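Local coordinates for protein shikimate 5-dehydrogenase (Thermus thermophilus, PDB 2D5C) that catalyses the reversible NADPH-linked reduction of 3-dehydroshikimate to shikimate, the fourth step of chorismate biosynthesis, and works as a homodimer, at residues A18-A23 with L238-W243. Residues are numbered along the deposited sequence; the frame is centred on the assembly and turned at random.
With SO4 (sulfate ion), chain F.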
ATOM      1  N   ALA A  18      -1.978  22.302  -0.288  1.00 33.06           N
ATOM      2  CA  ALA A  18      -3.282  22.881  -0.617  1.00 31.66           C
ATOM      3  C   ALA A  18      -4.164  21.907  -1.399  1.00 32.58           C
ATOM      4  O   ALA A  18      -5.366  21.794  -1.152  1.00 29.26           O
ATOM      5  CB  ALA A  18      -3.094  24.176  -1.415  1.00 32.66           C
ATOM      6  N   MET A  19      -3.573  21.193  -2.349  1.00 31.31           N
ATOM      7  CA  MET A  19      -4.352  20.247  -3.143  1.00 29.73           C
ATOM      8  C   MET A  19      -4.909  19.102  -2.312  1.00 24.92           C
ATOM      9  O   MET A  19      -6.062  18.713  -2.466  1.00 28.63           O
ATOM     10  CB  MET A  19      -3.500  19.620  -4.249  1.00 29.22           C
ATOM     11  CG  MET A  19      -3.101  20.545  -5.373  1.00 31.75           C
ATOM     12  SD  MET A  19      -2.481  19.554  -6.753  1.00 29.05           S
ATOM     13  CE  MET A  19      -0.946  18.898  -6.069  1.00 27.57           C
ATOM     14  N   HIS A  20      -4.068  18.546  -1.452  1.00 27.91           N
ATOM     15  CA  HIS A  20      -4.545  17.383  -0.708  1.00 28.44           C
ATOM     16  C   HIS A  20      -5.401  17.783   0.500  1.00 25.21           C
ATOM     17  O   HIS A  20      -6.221  17.021   0.994  1.00 28.52           O
ATOM     18  CB  HIS A  20      -3.328  16.582  -0.242  1.00 26.09           C
ATOM     19  CG  HIS A  20      -2.718  15.863  -1.418  1.00 28.76           C
ATOM     20  ND1 HIS A  20      -1.748  16.400  -2.198  1.00 37.05           N
ATOM     21  CD2 HIS A  20      -3.018  14.584  -1.899  1.00 25.47           C
ATOM     22  CE1 HIS A  20      -1.469  15.465  -3.126  1.00 26.74           C
ATOM     23  NE2 HIS A  20      -2.215  14.367  -2.972  1.00 30.73           N
ATOM     24  N   ALA A  21      -5.296  19.020   0.977  1.00 23.82           N
ATOM     25  CA  ALA A  21      -6.181  19.468   2.044  1.00 26.29           C
ATOM     26  C   ALA A  21      -7.567  19.399   1.420  1.00 26.40           C
ATOM     27  O   ALA A  21      -8.528  18.957   2.050  1.00 31.53           O
ATOM     28  CB  ALA A  21      -5.842  20.900   2.454  1.00 29.84           C
ATOM     29  N   PHE A  22      -7.661  19.825   0.161  1.00 28.41           N
ATOM     30  CA  PHE A  22      -8.923  19.759  -0.559  1.00 29.93           C
ATOM     31  C   PHE A  22      -9.338  18.293  -0.698  1.00 32.78           C
ATOM     32  O   PHE A  22     -10.489  17.935  -0.465  1.00 30.98           O
ATOM     33  CB  PHE A  22      -8.797  20.352  -1.966  1.00 26.83           C
ATOM     34  CG  PHE A  22      -9.904  19.930  -2.889  1.00 28.92           C
ATOM     35  CD1 PHE A  22     -11.179  20.483  -2.770  1.00 30.27           C
ATOM     36  CD2 PHE A  22      -9.703  18.907  -3.815  1.00 29.26           C
ATOM     37  CE1 PHE A  22     -12.231  20.024  -3.550  1.00 27.77           C
ATOM     38  CE2 PHE A  22     -10.752  18.437  -4.601  1.00 29.38           C
ATOM     39  CZ  PHE A  22     -12.020  18.994  -4.469  1.00 33.18           C
ATOM     40  N   ALA A  23      -8.394  17.448  -1.094  1.00 28.92           N
ATOM     41  CA  ALA A  23      -8.703  16.035  -1.284  1.00 28.88           C
ATOM     42  C   ALA A  23      -9.333  15.431  -0.029  1.00 26.01           C
ATOM     43  O   ALA A  23     -10.373  14.781  -0.096  1.00 26.45           O
ATOM     44  CB  ALA A  23      -7.422  15.257  -1.667  1.00 26.02           C
ATOM     45  N   LEU A 238      -3.848  10.754  -8.260  1.00 20.79           N
ATOM     46  CA  LEU A 238      -3.466   9.354  -8.417  1.00 21.27           C
ATOM     47  C   LEU A 238      -2.690   8.854  -7.213  1.00 19.23           C
ATOM     48  O   LEU A 238      -2.836   7.693  -6.817  1.00 22.76           O
ATOM     49  CB  LEU A 238      -2.633   9.162  -9.685  1.00 18.27           C
ATOM     50  CG  LEU A 238      -3.389   9.372 -10.994  1.00 22.45           C
ATOM     51  CD1 LEU A 238      -2.419   9.239 -12.155  1.00 26.34           C
ATOM     52  CD2 LEU A 238      -4.515   8.368 -11.123  1.00 20.19           C
ATOM     53  N   ALA A 239      -1.865   9.710  -6.625  1.00 19.31           N
ATOM     54  CA  ALA A 239      -1.093   9.293  -5.454  1.00 17.81           C
ATOM     55  C   ALA A 239      -2.044   9.080  -4.279  1.00 20.50           C
ATOM     56  O   ALA A 239      -1.891   8.141  -3.494  1.00 19.91           O
ATOM     57  CB  ALA A 239      -0.045  10.352  -5.088  1.00 20.03           C
ATOM     58  N   PHE A 240      -3.029   9.966  -4.155  1.00 20.49           N
ATOM     59  CA  PHE A 240      -4.002   9.848  -3.073  1.00 22.26           C
ATOM     60  C   PHE A 240      -4.770   8.526  -3.176  1.00 25.14           C
ATOM     61  O   PHE A 240      -5.062   7.888  -2.159  1.00 23.39           O
ATOM     62  CB  PHE A 240      -4.983  11.027  -3.105  1.00 24.07           C
ATOM     63  CG  PHE A 240      -5.726  11.217  -1.817  1.00 21.06           C
ATOM     64  CD1 PHE A 240      -5.289  12.145  -0.879  1.00 22.11           C
ATOM     65  CD2 PHE A 240      -6.848  10.439  -1.534  1.00 21.85           C
ATOM     66  CE1 PHE A 240      -5.965  12.304   0.341  1.00 29.44           C
ATOM     67  CE2 PHE A 240      -7.528  10.583  -0.331  1.00 24.79           C
ATOM     68  CZ  PHE A 240      -7.088  11.517   0.611  1.00 30.83           C
ATOM     69  N   ARG A 241      -5.106   8.118  -4.398  1.00 21.71           N
ATOM     70  CA  ARG A 241      -5.814   6.866  -4.579  1.00 19.97           C
ATOM     71  C   ARG A 241      -4.883   5.718  -4.215  1.00 22.32           C
ATOM     72  O   ARG A 241      -5.325   4.727  -3.651  1.00 21.35           O
ATOM     73  CB  ARG A 241      -6.321   6.705  -6.020  1.00 20.65           C
ATOM     74  CG  ARG A 241      -7.194   5.472  -6.207  1.00 26.73           C
ATOM     75  CD  ARG A 241      -7.726   5.380  -7.621  1.00 30.11           C
ATOM     76  NE  ARG A 241      -6.644   5.301  -8.593  1.00 40.08           N
ATOM     77  CZ  ARG A 241      -6.812   5.362  -9.911  1.00 45.15           C
ATOM     78  NH1 ARG A 241      -8.029   5.509 -10.426  1.00 41.15           N
ATOM     79  NH2 ARG A 241      -5.759   5.271 -10.715  1.00 44.23           N
ATOM     80  N   LEU A 242      -3.594   5.831  -4.541  1.00 20.83           N
ATOM     81  CA  LEU A 242      -2.667   4.758  -4.165  1.00 23.69           C
ATOM     82  C   LEU A 242      -2.658   4.609  -2.648  1.00 21.74           C
ATOM     83  O   LEU A 242      -2.679   3.497  -2.125  1.00 21.65           O
ATOM     84  CB  LEU A 242      -1.234   5.050  -4.625  1.00 23.80           C
ATOM     85  CG  LEU A 242      -0.930   5.044  -6.119  1.00 29.85           C
ATOM     86  CD1 LEU A 242       0.551   5.308  -6.326  1.00 26.75           C
ATOM     87  CD2 LEU A 242      -1.323   3.715  -6.726  1.00 38.39           C
ATOM     88  N   TRP A 243      -2.627   5.736  -1.940  1.00 21.16           N
ATOM     89  CA  TRP A 243      -2.591   5.704  -0.483  1.00 20.79           C
ATOM     90  C   TRP A 243      -3.871   5.235   0.205  1.00 23.14           C
ATOM     91  O   TRP A 243      -3.804   4.558   1.224  1.00 23.86           O
ATOM     92  CB  TRP A 243      -2.262   7.092   0.083  1.00 22.47           C
ATOM     93  CG  TRP A 243      -0.936   7.628  -0.311  1.00 21.80           C
ATOM     94  CD1 TRP A 243       0.227   6.921  -0.497  1.00 19.64           C
ATOM     95  CD2 TRP A 243      -0.616   9.002  -0.548  1.00 21.96           C
ATOM     96  NE1 TRP A 243       1.249   7.779  -0.843  1.00 19.84           N
ATOM     97  CE2 TRP A 243       0.758   9.061  -0.881  1.00 19.86           C
ATOM     98  CE3 TRP A 243      -1.360  10.193  -0.509  1.00 21.15           C
ATOM     99  CZ2 TRP A 243       1.407  10.265  -1.178  1.00 22.69           C
ATOM    100  CZ3 TRP A 243      -0.707  11.401  -0.805  1.00 24.45           C
ATOM    101  CH2 TRP A 243       0.659  11.422  -1.135  1.00 22.21           C
TER
HETATM  102  S   SO4 F1402      -4.637   2.190  -8.188  1.00 70.49           S
HETATM  103  O1  SO4 F1402      -4.411   3.535  -7.311  1.00 67.85           O
HETATM  104  O2  SO4 F1402      -4.193   1.115  -7.323  1.00 66.89           O
HETATM  105  O3  SO4 F1402      -5.893   2.084  -8.533  1.00 72.43           O
HETATM  106  O4  SO4 F1402      -3.704   2.346  -9.276  1.00 70.23           O
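His20 and Phe240 reach out from their two helices in opposing directions and pass side by side, a worked example of how aromatic side chains bridge helices set well apart. Both helices pack against the sheet of the substrate-binding domain, where His20 and Trp243 touch Asn58 of strand 56-59. The axes of 18-23 and 238-243 come no nearer than 11.4 Å and cross at -51°, so rings fill the gap. Phe240 has CG anti to its own N (chi1 -162°), which sends the ring across to helix 16-26. There CD1 lies near the plane of the imidazole, at its edge, 3.5 Å from His20 CD2. One face of the same phenyl ring receives the methyl of Ala23 in a CH-pi contact, CB standing 4.2 Å from the ring centroid. Trp243 meets the same CD2-NE2 end of the imidazole obliquely, its CZ3 4.0 Å from His20 NE2, ring planes at 46°.

No hydrogen bond links the two segments, yet the imidazole is tied to both helices: ND1 bonds to Ser16 O and NE2 to Gly236 O, while Tyr33 stacks on the ring, fixing its rotation. Trp243 turns its NE1 to Val87 O in strand 86-90. Since carbonyls only accept, bonds from both nitrogens would suggest that buried His20, close to the shikimate-binding residues Ser16 and Gln235, is at least partly protonated.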